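Local coordinates for flagellar hook-associated protein (Burkholderia pseudomallei, PDB 4UT1) that probably serves as a structural protein of the bacterial flagellum, forming part of the junction between hook and filament, at residues L209-L214 with G227-F232; N80-A85 with Q624-Q629. One frame throughout, in Å; residues are numbered along the deposited sequence.

In the fold
Both contacts lie at the same end of the elongated chain, their centres about 14 Å apart and each more than 40 Å from the centre of the chain. Contact 2 pairs the first modelled turn of helix 80-106 with the end of helix 593-630, so the two ends of the modelled chain meet there; contact 1, between helix 201-215 and strand 228-233, falls within the sequence between those ends. The two join directly, with Val211 CG1 packing 3.7 Å from Asn83 OD1. Helix 201-215 is thus shared ground: one side packs on the first two strands of the six-stranded antiparallel sheet, while Val211 and Ser215 also touch Asn83 of helix 80-106, which in turn meets helix 593-630.

Contact 1 of 2, residues L209-L214 with G227-F232; sequences LAVSKL and GNYSVF
The ring of Tyr229 is approached obliquely by Val211 CG2, neither squarely over the ring nor in its plane: this methyl stops 3.9 Å from CD2 of Tyr229, with CE2 slightly farther away. The two side chains cross at about a right angle. Arg207, one turn earlier on the helix, makes a cation-pi contact with the same ring and also hydrogen-bonds the Gly227 carbonyl through NH1. At the far end of the ring, the Tyr229 hydroxyl bonds to Asp208 OD1. Three residues of one helix, Arg207, Asp208 and Val211, therefore engage the tyrosine.

Val211 turns CG2 to the ring because that methyl stands anti to the carbonyl carbon, while CG1 takes the place anti to the backbone nitrogen (chi1 169°). The valine is buried, and it also leans on Val222 of the adjacent strand and on Ile183 of the long helix 134-193.

One turn on, Leu214 and Val231 reach toward each other tip to tip, CD2 of Leu214 lying 3.9 Å from CG1 of Val231. These two points of touch match the spacing of both elements: three residues apart on the helix, two on the strand. The backbones stay well separated, Val211 CA being 8.6 Å from Val231 CA. Between 209-214 and 227-232 the contact is van der Waals only; Arg207 and Asp208 supply the polar ties.

Gly227 sits at the tight turn from strand 220-225 into strand 228-233. This is helix-on-sheet packing: a beta-hairpin, continued into an antiparallel sheet, lies against the helix that precedes it.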
ATOM      1  N   LEU A 209      43.201  -9.845  11.770  1.00 30.12           N
ATOM      2  CA  LEU A 209      42.024  -9.946  12.621  1.00 34.89           C
ATOM      3  C   LEU A 209      41.125  -8.733  12.425  1.00 34.25           C
ATOM      4  O   LEU A 209      39.898  -8.839  12.483  1.00 29.00           O
ATOM      5  CB  LEU A 209      42.421 -10.071  14.089  1.00 36.32           C
ATOM      6  CG  LEU A 209      41.269  -9.972  15.091  1.00 39.08           C
ATOM      7  CD1 LEU A 209      40.173 -10.989  14.769  1.00 36.49           C
ATOM      8  CD2 LEU A 209      41.773 -10.155  16.516  1.00 40.07           C
ATOM      9  N   ALA A 210      41.742  -7.577  12.194  1.00 29.58           N
ATOM     10  CA  ALA A 210      40.986  -6.356  11.946  1.00 26.80           C
ATOM     11  C   ALA A 210      40.200  -6.484  10.645  1.00 23.89           C
ATOM     12  O   ALA A 210      39.017  -6.147  10.594  1.00 25.13           O
ATOM     13  CB  ALA A 210      41.916  -5.144  11.903  1.00 26.77           C
ATOM     14  N   VAL A 211      40.852  -6.983   9.598  1.00 23.15           N
ATOM     15  CA  VAL A 211      40.184  -7.178   8.314  1.00 23.94           C
ATOM     16  C   VAL A 211      39.024  -8.160   8.453  1.00 23.75           C
ATOM     17  O   VAL A 211      37.970  -7.993   7.825  1.00 23.80           O
ATOM     18  CB  VAL A 211      41.151  -7.695   7.238  1.00 24.29           C
ATOM     19  CG1 VAL A 211      40.380  -8.150   6.006  1.00 24.74           C
ATOM     20  CG2 VAL A 211      42.174  -6.619   6.873  1.00 23.89           C
ATOM     21  N   SER A 212      39.233  -9.191   9.267  1.00 26.22           N
ATOM     22  CA  SER A 212      38.199 -10.191   9.516  1.00 26.92           C
ATOM     23  C   SER A 212      36.989  -9.523  10.119  1.00 24.38           C
ATOM     24  O   SER A 212      35.889  -9.580   9.557  1.00 21.75           O
ATOM     25  CB  SER A 212      38.709 -11.297  10.444  1.00 24.31           C
ATOM     26  OG  SER A 212      37.636 -12.110  10.903  1.00 30.81           O
ATOM     27  N   LYS A 213      37.205  -8.882  11.261  1.00 22.76           N
ATOM     28  CA  LYS A 213      36.152  -8.148  11.942  1.00 26.30           C
ATOM     29  C   LYS A 213      35.460  -7.186  10.982  1.00 22.62           C
ATOM     30  O   LYS A 213      34.236  -7.126  10.937  1.00 19.04           O
ATOM     31  CB  LYS A 213      36.713  -7.390  13.149  1.00 28.68           C
ATOM     32  CG  LYS A 213      37.441  -8.275  14.173  1.00 30.11           C
ATOM     33  CD  LYS A 213      36.626  -9.495  14.591  1.00 34.91           C
ATOM     34  CE  LYS A 213      35.441  -9.126  15.466  1.00 37.92           C
ATOM     35  NZ  LYS A 213      34.794 -10.337  16.064  1.00 42.25           N
ATOM     36  N   LEU A 214      36.244  -6.451  10.199  1.00 21.53           N
ATOM     37  CA  LEU A 214      35.689  -5.511   9.228  1.00 20.83           C
ATOM     38  C   LEU A 214      34.751  -6.166   8.191  1.00 20.11           C
ATOM     39  O   LEU A 214      33.688  -5.626   7.872  1.00 20.04           O
ATOM     40  CB  LEU A 214      36.839  -4.777   8.516  1.00 19.67           C
ATOM     41  CG  LEU A 214      36.459  -3.847   7.358  1.00 22.69           C
ATOM     42  CD1 LEU A 214      35.485  -2.763   7.811  1.00 16.62           C
ATOM     43  CD2 LEU A 214      37.713  -3.219   6.757  1.00 22.62           C
ATOM     44  N   GLY A 227      53.678  -4.402   0.919  1.00 48.60           N
ATOM     45  CA  GLY A 227      53.453  -4.881   2.268  1.00 47.05           C
ATOM     46  C   GLY A 227      52.294  -4.174   2.948  1.00 43.58           C
ATOM     47  O   GLY A 227      51.891  -4.557   4.043  1.00 37.78           O
ATOM     48  N   ASN A 228      51.764  -3.135   2.306  1.00 43.84           N
ATOM     49  CA  ASN A 228      50.577  -2.448   2.810  1.00 39.90           C
ATOM     50  C   ASN A 228      49.299  -3.225   2.494  1.00 36.19           C
ATOM     51  O   ASN A 228      49.266  -4.028   1.565  1.00 39.37           O
ATOM     52  CB  ASN A 228      50.457  -1.039   2.214  1.00 39.88           C
ATOM     53  CG  ASN A 228      51.301  -0.007   2.946  1.00 37.20           C
ATOM     54  OD1 ASN A 228      51.713  -0.207   4.089  1.00 36.04           O
ATOM     55  ND2 ASN A 228      51.547   1.118   2.285  1.00 39.52           N
ATOM     56  N   TYR A 229      48.258  -2.980   3.284  1.00 28.65           N
ATOM     57  CA  TYR A 229      46.902  -3.394   2.933  1.00 30.23           C
ATOM     58  C   TYR A 229      46.108  -2.180   2.457  1.00 25.60           C
ATOM     59  O   TYR A 229      45.774  -1.311   3.258  1.00 27.50           O
ATOM     60  CB  TYR A 229      46.165  -4.018   4.129  1.00 33.58           C
ATOM     61  CG  TYR A 229      46.468  -5.463   4.474  1.00 35.03           C
ATOM     62  CD1 TYR A 229      47.428  -6.191   3.784  1.00 35.48           C
ATOM     63  CD2 TYR A 229      45.772  -6.099   5.503  1.00 32.10           C
ATOM     64  CE1 TYR A 229      47.692  -7.513   4.116  1.00 37.37           C
ATOM     65  CE2 TYR A 229      46.025  -7.411   5.840  1.00 31.32           C
ATOM     66  CZ  TYR A 229      46.984  -8.118   5.143  1.00 39.94           C
ATOM     67  OH  TYR A 229      47.239  -9.431   5.484  1.00 37.60           O
ATOM     68  N   SER A 230      45.798  -2.099   1.171  1.00 27.33           N
ATOM     69  CA  SER A 230      44.755  -1.171   0.757  1.00 24.77           C
ATOM     70  C   SER A 230      43.411  -1.884   0.897  1.00 24.31           C
ATOM     71  O   SER A 230      43.299  -3.055   0.558  1.00 24.03           O
ATOM     72  CB  SER A 230      44.971  -0.684  -0.672  1.00 29.54           C
ATOM     73  OG  SER A 230      46.038   0.247  -0.722  1.00 32.34           O
ATOM     74  N   VAL A 231      42.404  -1.189   1.412  1.00 21.17           N
ATOM     75  CA  VAL A 231      41.094  -1.814   1.620  1.00 23.91           C
ATOM     76  C   VAL A 231      39.998  -1.014   0.949  1.00 19.63           C
ATOM     77  O   VAL A 231      39.941   0.214   1.068  1.00 21.29           O
ATOM     78  CB  VAL A 231      40.760  -1.976   3.119  1.00 20.58           C
ATOM     79  CG1 VAL A 231      39.461  -2.772   3.285  1.00 19.79           C
ATOM     80  CG2 VAL A 231      41.892  -2.667   3.843  1.00 22.96           C
ATOM     81  N   PHE A 232      39.120  -1.724   0.244  1.00 22.06           N
ATOM     82  CA  PHE A 232      38.040  -1.103  -0.502  1.00 22.10           C
ATOM     83  C   PHE A 232      36.717  -1.788  -0.206  1.00 22.53           C
ATOM     84  O   PHE A 232      36.671  -3.007  -0.017  1.00 21.19           O
ATOM     85  CB  PHE A 232      38.298  -1.172  -2.006  1.00 25.17           C
ATOM     86  CG  PHE A 232      39.549  -0.480  -2.444  1.00 25.64           C
ATOM     87  CD1 PHE A 232      40.775  -1.117  -2.349  1.00 27.99           C
ATOM     88  CD2 PHE A 232      39.495   0.799  -2.974  1.00 24.36           C
ATOM     89  CE1 PHE A 232      41.936  -0.476  -2.763  1.00 29.58           C
ATOM     90  CE2 PHE A 232      40.643   1.444  -3.389  1.00 27.62           C
ATOM     91  CZ  PHE A 232      41.866   0.806  -3.286  1.00 27.68           C
TER

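Contact 2 of 2, residues N80-A85 with Q624-Q629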
ATOM      1  N   ASN A  80      41.212 -13.090   0.377  1.00 35.06           N
ATOM      2  CA  ASN A  80      40.004 -12.475  -0.159  1.00 36.41           C
ATOM      3  C   ASN A  80      38.850 -13.459  -0.296  1.00 35.16           C
ATOM      4  O   ASN A  80      37.693 -13.051  -0.391  1.00 31.25           O
ATOM      5  CB  ASN A  80      40.281 -11.823  -1.515  1.00 36.11           C
ATOM      6  CG  ASN A  80      40.705 -10.371  -1.386  1.00 39.44           C
ATOM      7  OD1 ASN A  80      40.481  -9.735  -0.353  1.00 38.29           O
ATOM      8  ND2 ASN A  80      41.309  -9.837  -2.435  1.00 34.52           N
ATOM      9  N   GLN A  81      39.164 -14.751  -0.317  1.00 36.36           N
ATOM     10  CA  GLN A  81      38.128 -15.772  -0.417  1.00 32.46           C
ATOM     11  C   GLN A  81      37.372 -15.884   0.908  1.00 26.07           C
ATOM     12  O   GLN A  81      36.139 -15.892   0.926  1.00 27.26           O
ATOM     13  CB  GLN A  81      38.729 -17.121  -0.836  1.00 34.35           C
ATOM     14  CG  GLN A  81      38.893 -17.261  -2.356  1.00 36.35           C
ATOM     15  CD  GLN A  81      39.342 -18.652  -2.804  1.00 32.54           C
ATOM     16  OE1 GLN A  81      40.224 -19.270  -2.195  1.00 27.65           O
ATOM     17  NE2 GLN A  81      38.741 -19.142  -3.890  1.00 30.86           N
ATOM     18  N   LEU A  82      38.105 -15.952   2.013  1.00 26.85           N
ATOM     19  CA  LEU A  82      37.474 -15.980   3.320  1.00 30.41           C
ATOM     20  C   LEU A  82      36.683 -14.697   3.559  1.00 28.46           C
ATOM     21  O   LEU A  82      35.569 -14.738   4.083  1.00 27.16           O
ATOM     22  CB  LEU A  82      38.506 -16.174   4.431  1.00 26.95           C
ATOM     23  CG  LEU A  82      37.940 -16.005   5.845  1.00 27.28           C
ATOM     24  CD1 LEU A  82      36.830 -17.029   6.129  1.00 24.34           C
ATOM     25  CD2 LEU A  82      39.024 -16.081   6.912  1.00 28.83           C
ATOM     26  N   ASN A  83      37.261 -13.560   3.177  1.00 28.36           N
ATOM     27  CA  ASN A  83      36.590 -12.272   3.331  1.00 26.69           C
ATOM     28  C   ASN A  83      35.236 -12.234   2.644  1.00 24.07           C
ATOM     29  O   ASN A  83      34.260 -11.774   3.230  1.00 22.12           O
ATOM     30  CB  ASN A  83      37.454 -11.134   2.786  1.00 26.37           C
ATOM     31  CG  ASN A  83      38.700 -10.905   3.610  1.00 29.51           C
ATOM     32  OD1 ASN A  83      38.734 -11.223   4.797  1.00 25.12           O
ATOM     33  ND2 ASN A  83      39.733 -10.349   2.984  1.00 31.39           N
ATOM     34  N   ALA A  84      35.184 -12.702   1.400  1.00 19.50           N
ATOM     35  CA  ALA A  84      33.942 -12.687   0.636  1.00 22.59           C
ATOM     36  C   ALA A  84      32.911 -13.623   1.255  1.00 21.75           C
ATOM     37  O   ALA A  84      31.738 -13.277   1.378  1.00 21.23           O
ATOM     38  CB  ALA A  84      34.201 -13.070  -0.808  1.00 28.22           C
ATOM     39  N   ALA A  85      33.354 -14.814   1.636  1.00 20.53           N
ATOM     40  CA  ALA A  85      32.456 -15.794   2.234  1.00 20.87           C
ATOM     41  C   ALA A  85      31.941 -15.273   3.571  1.00 20.21           C
ATOM     42  O   ALA A  85      30.746 -15.335   3.860  1.00 17.35           O
ATOM     43  CB  ALA A  85      33.166 -17.132   2.407  1.00 21.61           C
ATOM     44  N   GLN A 624      33.944 -23.380   8.231  1.00 16.44           N
ATOM     45  CA  GLN A 624      34.867 -24.342   7.641  1.00 18.17           C
ATOM     46  C   GLN A 624      36.070 -23.665   6.981  1.00 16.62           C
ATOM     47  O   GLN A 624      37.196 -24.122   7.123  1.00 18.55           O
ATOM     48  CB  GLN A 624      34.131 -25.212   6.631  1.00 18.53           C
ATOM     49  CG  GLN A 624      33.022 -26.040   7.278  1.00 18.99           C
ATOM     50  CD  GLN A 624      31.970 -26.482   6.293  1.00 19.51           C
ATOM     51  OE1 GLN A 624      32.247 -26.679   5.112  1.00 22.14           O
ATOM     52  NE2 GLN A 624      30.743 -26.643   6.779  1.00 23.59           N
ATOM     53  N   ILE A 625      35.832 -22.573   6.262  1.00 18.21           N
ATOM     54  CA  ILE A 625      36.932 -21.825   5.645  1.00 18.20           C
ATOM     55  C   ILE A 625      37.853 -21.246   6.717  1.00 19.43           C
ATOM     56  O   ILE A 625      39.088 -21.239   6.572  1.00 17.12           O
ATOM     57  CB  ILE A 625      36.390 -20.707   4.740  1.00 19.47           C
ATOM     58  CG1 ILE A 625      35.498 -21.323   3.659  1.00 15.53           C
ATOM     59  CG2 ILE A 625      37.525 -19.883   4.138  1.00 18.85           C
ATOM     60  CD1 ILE A 625      34.902 -20.312   2.704  1.00 19.13           C
ATOM     61  N   THR A 626      37.250 -20.790   7.811  1.00 17.92           N
ATOM     62  CA  THR A 626      38.006 -20.217   8.917  1.00 20.77           C
ATOM     63  C   THR A 626      38.907 -21.267   9.547  1.00 19.55           C
ATOM     64  O   THR A 626      40.080 -21.008   9.824  1.00 18.74           O
ATOM     65  CB  THR A 626      37.065 -19.613   9.977  1.00 24.24           C
ATOM     66  OG1 THR A 626      36.375 -18.495   9.403  1.00 24.81           O
ATOM     67  CG2 THR A 626      37.845 -19.152  11.208  1.00 23.68           C
ATOM     68  N   GLN A 627      38.356 -22.458   9.759  1.00 18.86           N
ATOM     69  CA  GLN A 627      39.118 -23.545  10.352  1.00 21.09           C
ATOM     70  C   GLN A 627      40.237 -23.968   9.412  1.00 19.48           C
ATOM     71  O   GLN A 627      41.333 -24.287   9.863  1.00 19.68           O
ATOM     72  CB  GLN A 627      38.214 -24.737  10.689  1.00 18.20           C
ATOM     73  CG  GLN A 627      37.241 -24.473  11.824  1.00 21.93           C
ATOM     74  CD  GLN A 627      36.488 -25.716  12.235  1.00 21.02           C
ATOM     75  OE1 GLN A 627      37.029 -26.818  12.210  1.00 21.13           O
ATOM     76  NE2 GLN A 627      35.226 -25.548  12.603  1.00 26.74           N
ATOM     77  N   ALA A 628      39.964 -23.960   8.110  1.00 16.36           N
ATOM     78  CA  ALA A 628      40.991 -24.285   7.127  1.00 16.55           C
ATOM     79  C   ALA A 628      42.152 -23.296   7.247  1.00 20.46           C
ATOM     80  O   ALA A 628      43.315 -23.692   7.333  1.00 20.38           O
ATOM     81  CB  ALA A 628      40.413 -24.276   5.701  1.00 15.48           C
ATOM     82  N   GLN A 629      41.830 -22.006   7.281  1.00 17.55           N
ATOM     83  CA  GLN A 629      42.863 -20.979   7.316  1.00 20.21           C
ATOM     84  C   GLN A 629      43.652 -21.032   8.617  1.00 18.98           C
ATOM     85  O   GLN A 629      44.857 -20.784   8.632  1.00 21.69           O
ATOM     86  CB  GLN A 629      42.252 -19.590   7.126  1.00 22.87           C
ATOM     87  CG  GLN A 629      43.248 -18.441   7.289  1.00 25.62           C
ATOM     88  CD  GLN A 629      44.301 -18.394   6.190  1.00 30.89           C
ATOM     89  OE1 GLN A 629      44.002 -18.582   5.007  1.00 37.75           O
ATOM     90  NE2 GLN A 629      45.543 -18.132   6.580  1.00 33.05           N
TER
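Leu82 lies over the CG2 methyl of Ile625, its CD1 at 3.5 Å from that methyl, a close approach for two carbons. The CB of Leu82 touches the same Ile625 CG2 at 3.8 Å, so one methyl is met by both the root and the end of the leucine. The two side chains slide past each other in opposite directions. Leu82 leaves its helix pointing partly aside, and its CG, placed anti to the backbone nitrogen (chi1 171°), brings CD1 round to the partner helix.

The same CD1 of Leu82 also rests 3.6 Å from Thr626 OG1. This is contact with a hydroxyl already engaged: Thr626 OG1 hydrogen-bonds the Val622 carbonyl oxygen one turn back, as threonines in helices often do. Ile625 uses its second branch as well. Its chi1 of -58° sets CG1 anti to the carbonyl carbon, and the extended chain then carries CD1 to Ala85 CB, 3.6 Å away. Ile625 is thus straddled by Leu82 and Ala85, three residues apart on the other helix, with its two methyls divided between them.

The local axes pass 10.1 Å apart and run nearly antiparallel, at 155°. Gln618, about two turns before Ile625, adds a polar tie through NE2 to the Ala85 carbonyl oxygen. The first modelled turn of helix 80-106 thus packs on the C-terminal helix 593-630 with one flank. Away from this interface it touches helix 201-215 through Asn83, which packs on Ser215, and reaches edge strand 220-225 through Asn80, whose ND2 goes to the carbonyl oxygen of Val222.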